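Local structure of branched-chain alpha-ketoacid decarboxylase (Lactococcus lactis, 2VBF) at residues Tyr110-Pro115 / Leu262-Ser267; Glu254-Ile259 / Gly360-Lys365; Phe292-Asp297 / Thr315-Glu320; Arg486-Pro491 / Lys563-Gln568; Lys533-Gln536 / Met542-Ile545. The protein probably decarboxylates branched-chain and aromatic alpha-keto acids to aldehydes, using thiamine diphosphate and a magnesium ion. All coordinates share one frame; numbering follows the deposited sequence.

How the contacts relate
Contacts 1 and 5 are buried, contacts 3 and 4 lie at the surface, and contact 2 is partly buried. Contact 1 joins the N-terminal and central regions through a glutamate and a phenylalanine, near the centre of the folded chain. Contacts 2 and 3 both pack on the central region and touch each other: Phe-292 of helix 287-295 lies against Pro-258 and Ile-363. Their chemistry differs, a direct tyrosine bond to a carbonyl in one, a carboxylate and a water in the other. Contacts 4 and 5 belong to the C-terminal part, where strand 542-548 leads on to helix 556-568; a lysine bridges two helices in contact 4, while contact 5 sets an alanine over a tyrosine face in a CH-pi contact.

Contact 1. Residues Tyr110-Pro115 / Leu262-Ser267; sequences YAENLP and LNFGKS
Phe-264 and Glu-112 carry this buried contact, the Phe-264 ring coming obliquely against the carboxylate end of Glu-112 just where helix 97-111 ends. CE1 of Phe-264 is the atom that does the touching: it lies 3.6 Å from CD of Glu-112 and 3.8 Å from its CG, and the carboxylate plane is turned 58° from the ring. With its CG anti to the backbone N (chi1 -177°), Phe-264 reaches across from a type II turn, Asn-263 to Lys-266, whose Gly-265 has backbone angles that a side chain would hardly tolerate. Ala-111 adds a looser touch, its carbonyl O being 4.5 Å from CZ of Phe-264, near the ring plane. The carboxylate is held from outside the pair: OE1 of Glu-112 forms a salt bridge with Arg-84, and OE2 accepts the N-H of Trp-424. A leucine in place of Glu-112 would probably leave Arg-84 without this carboxylate mate and the Trp-424 N-H without its acceptor. Beyond Glu-112 the chain turns away in a Schellman motif, with Asn-113 at positive phi as the C-prime residue. The contact thus joins the C-terminal end of helix 97-111, flanked by helix 72-86, to the loop between strands 259-261 and 276-279, while His-237 stacks on Phe-264 and Thr-137 of the second subunit packs on Ala-111.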
# COMPACT_ATOMS: atom_id res chain seq x y z
N TYR A 110 -7.44 -11.37 -6.77
CA TYR A 110 -7.06 -12.64 -7.40
C TYR A 110 -7.39 -13.82 -6.48
O TYR A 110 -8.00 -14.82 -6.91
CB TYR A 110 -5.56 -12.65 -7.77
CG TYR A 110 -5.22 -13.82 -8.66
CD1 TYR A 110 -5.32 -13.71 -10.04
CD2 TYR A 110 -4.86 -15.05 -8.12
CE1 TYR A 110 -5.04 -14.79 -10.87
CE2 TYR A 110 -4.57 -16.14 -8.95
CZ TYR A 110 -4.66 -16.00 -10.31
OH TYR A 110 -4.38 -17.08 -11.12
N ALA A 111 -6.99 -13.72 -5.22
CA ALA A 111 -7.23 -14.78 -4.25
C ALA A 111 -8.72 -15.13 -4.13
O ALA A 111 -9.09 -16.30 -4.17
CB ALA A 111 -6.64 -14.40 -2.88
N GLU A 112 -9.57 -14.11 -3.98
CA GLU A 112 -11.01 -14.34 -3.78
C GLU A 112 -11.80 -14.20 -5.08
O GLU A 112 -13.03 -14.23 -5.07
CB GLU A 112 -11.52 -13.44 -2.65
CG GLU A 112 -10.68 -13.67 -1.36
CD GLU A 112 -11.41 -13.39 -0.06
OE1 GLU A 112 -12.59 -12.98 -0.07
OE2 GLU A 112 -10.75 -13.58 1.00
N ASN A 113 -11.08 -14.06 -6.19
CA ASN A 113 -11.65 -14.20 -7.54
C ASN A 113 -12.68 -13.12 -7.91
O ASN A 113 -13.84 -13.44 -8.24
CB ASN A 113 -12.24 -15.61 -7.70
CG ASN A 113 -12.16 -16.14 -9.13
OD1 ASN A 113 -11.51 -17.15 -9.38
ND2 ASN A 113 -12.85 -15.48 -10.06
N LEU A 114 -12.27 -11.86 -7.84
CA LEU A 114 -13.12 -10.72 -8.23
C LEU A 114 -12.67 -10.07 -9.54
O LEU A 114 -11.46 -9.87 -9.77
CB LEU A 114 -13.19 -9.65 -7.14
CG LEU A 114 -13.96 -10.03 -5.87
CD1 LEU A 114 -15.30 -10.72 -6.20
CD2 LEU A 114 -13.12 -10.87 -4.93
N PRO A 115 -13.64 -9.78 -10.42
CA PRO A 115 -13.38 -9.26 -11.75
C PRO A 115 -13.04 -7.78 -11.76
O PRO A 115 -13.88 -6.93 -12.11
CB PRO A 115 -14.66 -9.60 -12.52
CG PRO A 115 -15.70 -9.59 -11.49
CD PRO A 115 -15.07 -10.08 -10.22
N LEU A 262 -19.93 -21.70 3.41
CA LEU A 262 -18.84 -21.38 4.33
C LEU A 262 -18.94 -19.88 4.63
O LEU A 262 -19.74 -19.16 4.02
CB LEU A 262 -17.48 -21.69 3.69
CG LEU A 262 -17.26 -23.09 3.09
CD1 LEU A 262 -15.82 -23.21 2.63
CD2 LEU A 262 -17.61 -24.18 4.08
N ASN A 263 -18.10 -19.39 5.54
CA ASN A 263 -18.00 -17.94 5.72
C ASN A 263 -17.24 -17.27 4.55
O ASN A 263 -17.30 -16.05 4.39
CB ASN A 263 -17.43 -17.58 7.10
CG ASN A 263 -16.01 -18.06 7.31
OD1 ASN A 263 -15.20 -18.10 6.37
ND2 ASN A 263 -15.69 -18.42 8.55
N PHE A 264 -16.55 -18.09 3.75
CA PHE A 264 -15.88 -17.68 2.51
C PHE A 264 -16.90 -17.95 1.41
O PHE A 264 -17.08 -19.09 0.99
CB PHE A 264 -14.62 -18.52 2.31
CG PHE A 264 -13.77 -18.17 1.10
CD1 PHE A 264 -13.80 -16.92 0.49
CD2 PHE A 264 -12.86 -19.11 0.63
CE1 PHE A 264 -12.95 -16.63 -0.59
CE2 PHE A 264 -12.02 -18.85 -0.45
CZ PHE A 264 -12.07 -17.61 -1.07
N GLY A 265 -17.57 -16.89 0.99
CA GLY A 265 -18.72 -17.00 0.12
C GLY A 265 -20.05 -16.81 0.83
O GLY A 265 -21.09 -17.12 0.26
N LYS A 266 -20.05 -16.26 2.05
CA LYS A 266 -21.30 -15.97 2.75
C LYS A 266 -22.15 -15.03 1.88
O LYS A 266 -21.64 -14.04 1.36
CB LYS A 266 -21.04 -15.34 4.11
CG LYS A 266 -22.31 -15.05 4.91
CD LYS A 266 -21.99 -14.59 6.33
CE LYS A 266 -23.24 -14.18 7.08
NZ LYS A 266 -24.05 -15.36 7.55
N SER A 267 -23.43 -15.37 1.75
CA SER A 267 -24.42 -14.70 0.89
C SER A 267 -24.33 -15.13 -0.58
O SER A 267 -24.96 -14.50 -1.44
CB SER A 267 -24.44 -13.16 1.05
OG SER A 267 -23.42 -12.49 0.32

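Contact 2. Residues Glu254-Ile259 / Gly360-Lys365; sequences ETKLPI and GQYIDK
Pro-258 and Tyr-362 bring the backbones within 6.6 Å between their CA atoms, where the chain leaves helix 245-255 through Lys-256, at positive phi, and enters strand 259-261. This is a helix-to-strand connection in the mixed sheet of the central alpha/beta domain, crossed by the loop that leads toward helix 379-389. Tyr-362 swings its CG beside its own backbone N (chi1 -54°), which sends the ring along toward the helix end. The CG of Pro-258 meets the ring at its edge, 3.9 Å from CE1 of Tyr-362, and the two side chains run at about a right angle. Pro-258 also rests on Phe-292 of helix 287-295, and Tyr-362 on Ser-275. A phenylalanine in place of Tyr-362 would keep the ring but would probably leave the Lys-256 carbonyl without its hydroxyl donor, with mainly the Pro-258 packing to hold the loop there. That bond is short: OH of Tyr-362 donates to O of Lys-256 at 2.5 Å, tilted 16° from the carbonyl plane.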
# COMPACT_ATOMS: atom_id res chain seq x y z
N GLU A 254 -36.81 -23.53 -5.63
CA GLU A 254 -37.72 -24.38 -6.41
C GLU A 254 -37.65 -25.84 -5.95
O GLU A 254 -38.68 -26.53 -5.89
CB GLU A 254 -37.43 -24.23 -7.91
CG GLU A 254 -37.79 -22.84 -8.46
CD GLU A 254 -37.33 -22.56 -9.90
OE1 GLU A 254 -36.50 -23.32 -10.42
OE2 GLU A 254 -37.79 -21.56 -10.50
N THR A 255 -36.45 -26.30 -5.63
CA THR A 255 -36.20 -27.72 -5.27
C THR A 255 -36.28 -28.03 -3.77
O THR A 255 -36.33 -29.20 -3.39
CB THR A 255 -34.79 -28.16 -5.73
OG1 THR A 255 -33.81 -27.35 -5.07
CG2 THR A 255 -34.63 -28.01 -7.23
N LYS A 256 -36.26 -26.99 -2.93
CA LYS A 256 -36.29 -27.08 -1.46
C LYS A 256 -35.06 -27.76 -0.87
O LYS A 256 -35.09 -28.18 0.29
CB LYS A 256 -37.57 -27.78 -0.98
CG LYS A 256 -38.83 -27.23 -1.61
CD LYS A 256 -40.08 -27.79 -0.93
CE LYS A 256 -41.36 -27.28 -1.62
NZ LYS A 256 -41.37 -27.62 -3.08
N LEU A 257 -33.98 -27.83 -1.64
CA LEU A 257 -32.78 -28.56 -1.21
C LEU A 257 -32.13 -27.86 -0.02
O LEU A 257 -32.03 -26.63 -0.01
CB LEU A 257 -31.76 -28.67 -2.34
CG LEU A 257 -32.09 -29.65 -3.47
CD1 LEU A 257 -31.27 -29.34 -4.72
CD2 LEU A 257 -31.88 -31.10 -3.01
N PRO A 258 -31.69 -28.63 1.00
CA PRO A 258 -30.91 -28.04 2.08
C PRO A 258 -29.64 -27.38 1.53
O PRO A 258 -29.02 -27.92 0.61
CB PRO A 258 -30.55 -29.24 2.98
CG PRO A 258 -31.58 -30.27 2.64
CD PRO A 258 -31.89 -30.08 1.20
N ILE A 259 -29.30 -26.21 2.06
CA ILE A 259 -28.11 -25.48 1.62
C ILE A 259 -27.39 -24.78 2.77
O ILE A 259 -28.01 -24.25 3.70
CB ILE A 259 -28.44 -24.45 0.49
CG1 ILE A 259 -27.15 -23.74 -0.01
CG2 ILE A 259 -29.45 -23.40 0.97
CD1 ILE A 259 -27.25 -23.17 -1.40
N GLY A 360 -37.72 -33.87 3.03
CA GLY A 360 -37.32 -34.09 4.40
C GLY A 360 -37.34 -32.81 5.20
O GLY A 360 -37.91 -31.80 4.77
N GLN A 361 -36.71 -32.86 6.36
CA GLN A 361 -36.66 -31.75 7.28
C GLN A 361 -35.31 -31.06 7.17
O GLN A 361 -34.38 -31.57 6.53
CB GLN A 361 -36.86 -32.24 8.71
CG GLN A 361 -38.24 -32.85 8.98
CD GLN A 361 -39.37 -31.88 8.67
OE1 GLN A 361 -40.16 -32.10 7.75
NE2 GLN A 361 -39.43 -30.78 9.43
N TYR A 362 -35.21 -29.89 7.78
CA TYR A 362 -33.95 -29.16 7.86
C TYR A 362 -33.50 -29.28 9.31
O TYR A 362 -33.52 -30.37 9.87
CB TYR A 362 -34.17 -27.72 7.38
CG TYR A 362 -34.81 -27.66 6.01
CD1 TYR A 362 -34.17 -28.22 4.90
CD2 TYR A 362 -36.06 -27.07 5.82
CE1 TYR A 362 -34.75 -28.19 3.64
CE2 TYR A 362 -36.64 -27.02 4.56
CZ TYR A 362 -35.99 -27.59 3.48
OH TYR A 362 -36.57 -27.54 2.23
N ILE A 363 -33.05 -28.18 9.91
CA ILE A 363 -32.70 -28.17 11.32
C ILE A 363 -33.50 -27.07 12.00
O ILE A 363 -33.91 -26.11 11.34
CB ILE A 363 -31.17 -27.95 11.51
CG1 ILE A 363 -30.72 -26.60 10.95
CG2 ILE A 363 -30.39 -29.08 10.85
CD1 ILE A 363 -29.23 -26.35 11.13
N ASP A 364 -33.71 -27.21 13.30
CA ASP A 364 -34.51 -26.25 14.04
C ASP A 364 -33.82 -24.90 14.01
O ASP A 364 -32.64 -24.79 14.35
CB ASP A 364 -34.73 -26.70 15.49
CG ASP A 364 -35.57 -27.97 15.61
OD1 ASP A 364 -36.02 -28.50 14.56
OD2 ASP A 364 -35.79 -28.44 16.75
N LYS A 365 -34.55 -23.88 13.58
CA LYS A 365 -34.04 -22.52 13.60
C LYS A 365 -34.33 -21.91 14.97
O LYS A 365 -35.46 -21.97 15.45
CB LYS A 365 -34.67 -21.67 12.49
CG LYS A 365 -33.92 -21.76 11.15
CD LYS A 365 -33.76 -20.40 10.48
CE LYS A 365 -32.75 -20.44 9.34
NZ LYS A 365 -33.21 -21.27 8.19

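Contact 3. Residues Phe292-Asp297 / Thr315-Glu320; sequences FVESAD and THHLDE
Helix 287-295 meets the loop between strands 298-302 and 323-326 in a surface contact of the central alpha/beta domain, with Val-293 and Glu-294 facing Leu-318 and His-317. These two strands are parallel neighbours in the mixed sheet, so the loop passes beside the helix that leads into the first of them. On the buried side the contact is apolar: CG1 of Val-293 meets CD2 of Leu-318 at 3.6 Å, methyl to methyl, and Leu-318 also touches Ile-234 of strand 231-235. CG1 is the branch of Val-293 lying anti to the backbone N (chi1 175°), and this turns it to the loop. Toward solvent, the extended chain of Glu-294 passes obliquely across His-317. Its CG lies 3.5 Å from the carbonyl O of His-317, and its carboxylate ends at the imidazole, OE2 being 3.6 Å from CD2 of His-317 at the ring edge. Carboxylate and imidazole planes stand 81° apart, and with a carbon facing the oxygens this is packing, not a salt bridge. The stronger partner of OE2 is the hydroxyl of Tyr-280, which also bonds the N of His-317 and so ties helix and loop together a second time. Water 1 completes the join, donating to OE2 of Glu-294 at 2.7 Å and to O of Thr-315 at 2.8 Å.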
# COMPACT_ATOMS: atom_id res chain seq x y z
N PHE A 292 -25.97 -32.44 10.21
CA PHE A 292 -26.74 -32.54 8.99
C PHE A 292 -25.80 -32.62 7.79
O PHE A 292 -25.88 -33.56 6.99
CB PHE A 292 -27.68 -31.32 8.85
CG PHE A 292 -28.74 -31.49 7.78
CD1 PHE A 292 -30.05 -31.77 8.13
CD2 PHE A 292 -28.42 -31.37 6.43
CE1 PHE A 292 -31.03 -31.93 7.16
CE2 PHE A 292 -29.39 -31.56 5.45
CZ PHE A 292 -30.71 -31.83 5.82
N VAL A 293 -24.91 -31.64 7.69
CA VAL A 293 -23.97 -31.58 6.57
C VAL A 293 -23.12 -32.84 6.47
O VAL A 293 -22.96 -33.39 5.39
CB VAL A 293 -23.03 -30.36 6.66
CG1 VAL A 293 -21.98 -30.40 5.52
CG2 VAL A 293 -23.84 -29.07 6.61
N GLU A 294 -22.60 -33.30 7.61
CA GLU A 294 -21.66 -34.42 7.65
C GLU A 294 -22.33 -35.81 7.58
O GLU A 294 -21.64 -36.83 7.45
CB GLU A 294 -20.77 -34.29 8.90
CG GLU A 294 -19.96 -32.99 8.88
CD GLU A 294 -19.08 -32.78 10.10
OE1 GLU A 294 -19.12 -33.61 11.04
OE2 GLU A 294 -18.33 -31.77 10.10
N SER A 295 -23.66 -35.84 7.69
CA SER A 295 -24.43 -37.08 7.46
C SER A 295 -25.18 -37.11 6.11
O SER A 295 -25.80 -38.13 5.77
CB SER A 295 -25.43 -37.28 8.61
OG SER A 295 -26.47 -36.32 8.59
N ALA A 296 -25.11 -36.03 5.33
CA ALA A 296 -25.75 -35.97 4.02
C ALA A 296 -25.25 -37.13 3.16
O ALA A 296 -24.07 -37.47 3.22
CB ALA A 296 -25.45 -34.63 3.32
N ASP A 297 -26.15 -37.75 2.39
CA ASP A 297 -25.77 -38.86 1.50
C ASP A 297 -25.31 -38.41 0.10
O ASP A 297 -24.81 -39.21 -0.67
CB ASP A 297 -26.87 -39.93 1.40
CG ASP A 297 -28.18 -39.40 0.86
OD1 ASP A 297 -28.37 -38.17 0.70
OD2 ASP A 297 -29.06 -40.26 0.62
N THR A 315 -11.13 -28.65 10.07
CA THR A 315 -11.82 -29.68 10.86
C THR A 315 -13.17 -30.10 10.23
O THR A 315 -14.03 -30.66 10.91
CB THR A 315 -12.07 -29.20 12.31
OG1 THR A 315 -12.79 -27.97 12.31
CG2 THR A 315 -10.74 -29.01 13.06
N HIS A 316 -13.33 -29.81 8.94
CA HIS A 316 -14.48 -30.24 8.15
C HIS A 316 -14.44 -31.75 7.88
O HIS A 316 -13.38 -32.38 7.93
CB HIS A 316 -14.52 -29.48 6.82
CG HIS A 316 -13.28 -29.65 5.98
ND1 HIS A 316 -12.06 -29.13 6.37
CD2 HIS A 316 -13.08 -30.26 4.80
CE1 HIS A 316 -11.15 -29.43 5.45
NE2 HIS A 316 -11.74 -30.12 4.49
N HIS A 317 -15.61 -32.32 7.61
CA HIS A 317 -15.73 -33.72 7.22
C HIS A 317 -16.68 -33.80 6.04
O HIS A 317 -17.88 -33.95 6.21
CB HIS A 317 -16.27 -34.55 8.38
CG HIS A 317 -15.39 -34.54 9.59
ND1 HIS A 317 -14.25 -35.30 9.68
CD2 HIS A 317 -15.50 -33.87 10.76
CE1 HIS A 317 -13.68 -35.09 10.86
NE2 HIS A 317 -14.42 -34.23 11.53
N LEU A 318 -16.12 -33.67 4.84
CA LEU A 318 -16.90 -33.66 3.62
C LEU A 318 -16.36 -34.78 2.73
O LEU A 318 -15.26 -34.69 2.22
CB LEU A 318 -16.81 -32.30 2.91
CG LEU A 318 -17.26 -31.07 3.71
CD1 LEU A 318 -16.89 -29.77 2.99
CD2 LEU A 318 -18.77 -31.13 3.99
N ASP A 319 -17.17 -35.82 2.55
CA ASP A 319 -16.74 -37.04 1.88
C ASP A 319 -16.77 -36.91 0.35
O ASP A 319 -17.83 -36.89 -0.27
CB ASP A 319 -17.64 -38.20 2.33
CG ASP A 319 -17.12 -39.56 1.92
OD1 ASP A 319 -16.24 -39.67 1.04
OD2 ASP A 319 -17.60 -40.55 2.52
N GLU A 320 -15.58 -36.81 -0.25
CA GLU A 320 -15.39 -36.83 -1.70
C GLU A 320 -16.14 -37.95 -2.42
O GLU A 320 -16.62 -37.76 -3.54
CB GLU A 320 -13.88 -36.90 -2.02
CG GLU A 320 -13.11 -38.08 -1.34
CD GLU A 320 -13.01 -37.97 0.20
OE1 GLU A 320 -12.91 -36.83 0.72
OE2 GLU A 320 -13.06 -39.02 0.88
O HOH W 1 -16.60 -31.00 12.08

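Contact 4. Residues Arg486-Pro491 / Lys563-Gln568; sequences REIHGP and KLFAEQ
Ile-488 and Ala-566 mark the tight part of this contact, where the last turn of helix 483-488 meets helix 556-568 with CA atoms 5.2 Å apart. The small alanine lets the chains come close: its CB sits 3.5 Å from the carbonyl O of Ile-488. Beside it, CD1 of Ile-488 reaches CD2 of Phe-565 at 4.0 Å, coming at the ring obliquely, while its CG2 branch lies against the backbone of Ala-566. The other side is polar and watery. Lys-563, bent at chi2 and chi4, curls back so that NZ donates to O of Glu-487 at 2.8 Å, in the carbonyl plane. OE1 of Glu-487 stays 4.3 Å from NZ of Lys-563, too far for a salt bridge, and water 3 spans the gap, accepting from NZ of Lys-563 at 2.9 Å. Water 2 links NZ more weakly to the carbonyl of Arg-486. The side chain of Ile-488 lies about 6 Å from a bound thiamine diphosphate. Helix 556-568 packs on helix 483-488, whose first residues, Thr-483 and Val-484, bind that cofactor, beside the second subunit, where Asp-49 of the second subunit touches Ile-488 and His-135 of that subunit meets the Phe-565 ring.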
# COMPACT_ATOMS: atom_id res chain seq x y z
N ARG A 486 -4.47 -10.64 20.13
CA ARG A 486 -4.34 -10.98 21.55
C ARG A 486 -4.85 -12.39 21.84
O ARG A 486 -4.30 -13.10 22.68
CB ARG A 486 -5.13 -9.99 22.41
CG ARG A 486 -4.64 -8.55 22.37
CD ARG A 486 -5.48 -7.70 23.31
NE ARG A 486 -5.34 -6.26 23.10
CZ ARG A 486 -4.35 -5.52 23.59
NH1 ARG A 486 -3.39 -6.09 24.31
NH2 ARG A 486 -4.33 -4.22 23.36
N GLU A 487 -5.91 -12.78 21.14
CA GLU A 487 -6.49 -14.13 21.27
C GLU A 487 -5.61 -15.24 20.71
O GLU A 487 -5.66 -16.38 21.19
CB GLU A 487 -7.86 -14.18 20.57
CG GLU A 487 -8.92 -13.32 21.22
CD GLU A 487 -9.38 -13.86 22.57
OE1 GLU A 487 -9.50 -15.10 22.71
OE2 GLU A 487 -9.62 -13.06 23.48
N ILE A 488 -4.82 -14.93 19.68
CA ILE A 488 -3.91 -15.91 19.07
C ILE A 488 -2.63 -16.02 19.89
O ILE A 488 -2.22 -17.12 20.28
CB ILE A 488 -3.57 -15.54 17.60
CG1 ILE A 488 -4.85 -15.51 16.74
CG2 ILE A 488 -2.57 -16.51 16.99
CD1 ILE A 488 -4.66 -14.96 15.32
N HIS A 489 -2.02 -14.87 20.19
CA HIS A 489 -0.71 -14.83 20.83
C HIS A 489 -0.38 -13.47 21.45
O HIS A 489 -0.56 -12.43 20.81
CB HIS A 489 0.37 -15.16 19.81
CG HIS A 489 1.72 -15.39 20.41
ND1 HIS A 489 2.10 -16.62 20.90
CD2 HIS A 489 2.77 -14.56 20.61
CE1 HIS A 489 3.33 -16.54 21.38
NE2 HIS A 489 3.76 -15.30 21.21
N GLY A 490 0.13 -13.48 22.69
CA GLY A 490 0.63 -12.26 23.34
C GLY A 490 -0.45 -11.28 23.76
O GLY A 490 -0.38 -10.10 23.42
N PRO A 491 -1.44 -11.74 24.54
CA PRO A 491 -2.58 -10.91 24.92
C PRO A 491 -2.20 -9.60 25.61
O PRO A 491 -2.94 -8.63 25.49
CB PRO A 491 -3.38 -11.80 25.89
CG PRO A 491 -2.42 -12.85 26.33
CD PRO A 491 -1.54 -13.09 25.13
N LYS A 563 -7.37 -20.01 19.23
CA LYS A 563 -6.53 -21.10 19.72
C LYS A 563 -6.14 -22.05 18.59
O LYS A 563 -5.05 -22.64 18.61
CB LYS A 563 -7.25 -21.82 20.87
CG LYS A 563 -7.56 -20.91 22.07
CD LYS A 563 -6.28 -20.40 22.73
CE LYS A 563 -6.54 -19.38 23.85
NZ LYS A 563 -6.38 -17.96 23.39
N LEU A 564 -7.00 -22.19 17.58
CA LEU A 564 -6.71 -23.04 16.44
C LEU A 564 -5.68 -22.39 15.51
O LEU A 564 -4.83 -23.09 14.96
CB LEU A 564 -7.99 -23.39 15.68
CG LEU A 564 -9.02 -24.17 16.51
CD1 LEU A 564 -10.29 -24.43 15.70
CD2 LEU A 564 -8.41 -25.47 17.01
N PHE A 565 -5.76 -21.07 15.33
CA PHE A 565 -4.70 -20.34 14.62
C PHE A 565 -3.36 -20.50 15.35
O PHE A 565 -2.33 -20.74 14.71
CB PHE A 565 -5.02 -18.84 14.51
CG PHE A 565 -6.05 -18.49 13.46
CD1 PHE A 565 -5.91 -18.89 12.13
CD2 PHE A 565 -7.12 -17.66 13.79
CE1 PHE A 565 -6.86 -18.53 11.17
CE2 PHE A 565 -8.06 -17.28 12.83
CZ PHE A 565 -7.93 -17.73 11.51
N ALA A 566 -3.38 -20.38 16.67
CA ALA A 566 -2.18 -20.52 17.49
C ALA A 566 -1.54 -21.89 17.27
O ALA A 566 -0.33 -22.01 17.12
CB ALA A 566 -2.51 -20.32 18.97
N GLU A 567 -2.39 -22.91 17.23
CA GLU A 567 -1.95 -24.29 17.06
C GLU A 567 -1.35 -24.52 15.66
O GLU A 567 -0.37 -25.25 15.50
CB GLU A 567 -3.16 -25.20 17.28
CG GLU A 567 -2.90 -26.69 17.25
CD GLU A 567 -4.10 -27.46 17.79
OE1 GLU A 567 -5.12 -27.57 17.07
OE2 GLU A 567 -4.03 -27.91 18.96
N GLN A 568 -1.94 -23.86 14.67
CA GLN A 568 -1.46 -23.94 13.29
C GLN A 568 -0.05 -23.38 13.14
O GLN A 568 0.70 -23.78 12.23
CB GLN A 568 -2.44 -23.18 12.38
CG GLN A 568 -2.08 -23.23 10.90
CD GLN A 568 -3.23 -22.82 10.02
OE1 GLN A 568 -3.89 -23.67 9.42
NE2 GLN A 568 -3.50 -21.51 9.93
O HOH W 2 -4.65 -15.36 24.13
O HOH W 3 -8.61 -17.52 21.58

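Contact 5. Residues Lys533-Gln536 / Met542-Ile545; sequences KEAQ and MYWI
The hydroxyl of Tyr-543 is gripped by two groups: water 4, which donates to OH at 2.8 Å and to OE2 of Glu-534 at 2.5 Å, and Asp-538, whose carboxylate bonds the same OH from just past the helix. Glu-534 thus meets the tyrosine through water, and its OE2 is also paired with Lys-520 in a salt bridge. One carboxylate directly and one through water hold the phenol end, which probably helps to fix the rotation of the ring. The rest of the ring is apolar packing. Ala-535 sits over one face: its CA stands 3.6 Å from the ring centroid and only 4° off the normal, a CH-pi contact, while its CB drops onto CG of Tyr-543 at 3.6 Å. Tyr-543 has CG beside the backbone N (chi1 -80°), which lays the ring under the helix, and with no more than a methyl on the helix side, helix and strand come to 6.2 Å between the CA atoms of Ala-535 and Tyr-543. Val-518 of strand 517-522 touches the ring as well. Helix against strand in this way is the packing of a beta-alpha-beta crossover, here strand 517-522, helix 525-537 and strand 542-548, in the parallel sheet of the C-terminal thiamine diphosphate-binding domain.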
# COMPACT_ATOMS: atom_id res chain seq x y z
N LYS A 533 -31.33 1.98 15.42
CA LYS A 533 -32.67 2.28 14.89
C LYS A 533 -32.71 3.67 14.26
O LYS A 533 -33.30 3.87 13.19
CB LYS A 533 -33.70 2.20 16.02
CG LYS A 533 -33.96 0.80 16.51
CD LYS A 533 -35.00 0.82 17.61
CE LYS A 533 -35.52 -0.58 17.91
NZ LYS A 533 -36.57 -0.55 18.99
N GLU A 534 -32.08 4.62 14.94
CA GLU A 534 -31.93 6.00 14.47
C GLU A 534 -31.25 5.99 13.10
O GLU A 534 -31.74 6.59 12.14
CB GLU A 534 -31.10 6.79 15.50
CG GLU A 534 -30.83 8.26 15.22
CD GLU A 534 -29.82 8.87 16.20
OE1 GLU A 534 -29.38 8.16 17.13
OE2 GLU A 534 -29.48 10.06 16.04
N ALA A 535 -30.11 5.29 13.02
CA ALA A 535 -29.34 5.17 11.77
C ALA A 535 -30.18 4.54 10.65
O ALA A 535 -30.29 5.11 9.56
CB ALA A 535 -28.06 4.36 12.01
N GLN A 536 -30.78 3.39 10.94
CA GLN A 536 -31.61 2.68 9.95
C GLN A 536 -32.77 3.51 9.41
O GLN A 536 -33.10 3.45 8.23
CB GLN A 536 -32.16 1.39 10.55
CG GLN A 536 -31.10 0.35 10.78
CD GLN A 536 -30.72 -0.37 9.52
OE1 GLN A 536 -30.75 0.19 8.43
NE2 GLN A 536 -30.35 -1.64 9.67
N MET A 542 -24.96 9.49 6.46
CA MET A 542 -24.00 8.48 6.87
C MET A 542 -23.95 8.48 8.40
O MET A 542 -24.06 9.54 9.03
CB MET A 542 -22.61 8.81 6.30
CG MET A 542 -21.51 7.82 6.63
SD MET A 542 -20.04 8.17 5.65
CE MET A 542 -18.78 7.55 6.75
N TYR A 543 -23.79 7.31 8.99
CA TYR A 543 -23.62 7.18 10.43
C TYR A 543 -22.23 6.63 10.75
O TYR A 543 -21.76 5.71 10.08
CB TYR A 543 -24.74 6.34 11.04
CG TYR A 543 -25.98 7.18 11.21
CD1 TYR A 543 -26.70 7.61 10.10
CD2 TYR A 543 -26.40 7.59 12.47
CE1 TYR A 543 -27.82 8.42 10.24
CE2 TYR A 543 -27.52 8.40 12.62
CZ TYR A 543 -28.23 8.80 11.51
OH TYR A 543 -29.33 9.61 11.65
N TRP A 544 -21.59 7.25 11.74
CA TRP A 544 -20.23 6.91 12.15
C TRP A 544 -20.25 6.67 13.66
O TRP A 544 -20.27 7.61 14.46
CB TRP A 544 -19.31 8.06 11.79
CG TRP A 544 -17.85 7.77 11.91
CD1 TRP A 544 -17.02 8.11 12.95
CD2 TRP A 544 -17.03 7.10 10.94
NE1 TRP A 544 -15.74 7.68 12.68
CE2 TRP A 544 -15.72 7.05 11.46
CE3 TRP A 544 -17.29 6.51 9.70
CZ2 TRP A 544 -14.66 6.46 10.77
CZ3 TRP A 544 -16.23 5.92 9.02
CH2 TRP A 544 -14.93 5.90 9.56
N ILE A 545 -20.27 5.40 14.04
CA ILE A 545 -20.61 4.99 15.39
C ILE A 545 -19.45 4.28 16.04
O ILE A 545 -19.10 3.15 15.67
CB ILE A 545 -21.85 4.06 15.37
CG1 ILE A 545 -23.04 4.78 14.74
CG2 ILE A 545 -22.17 3.56 16.78
CD1 ILE A 545 -24.10 3.82 14.19
O HOH W 4 -29.89 11.23 13.89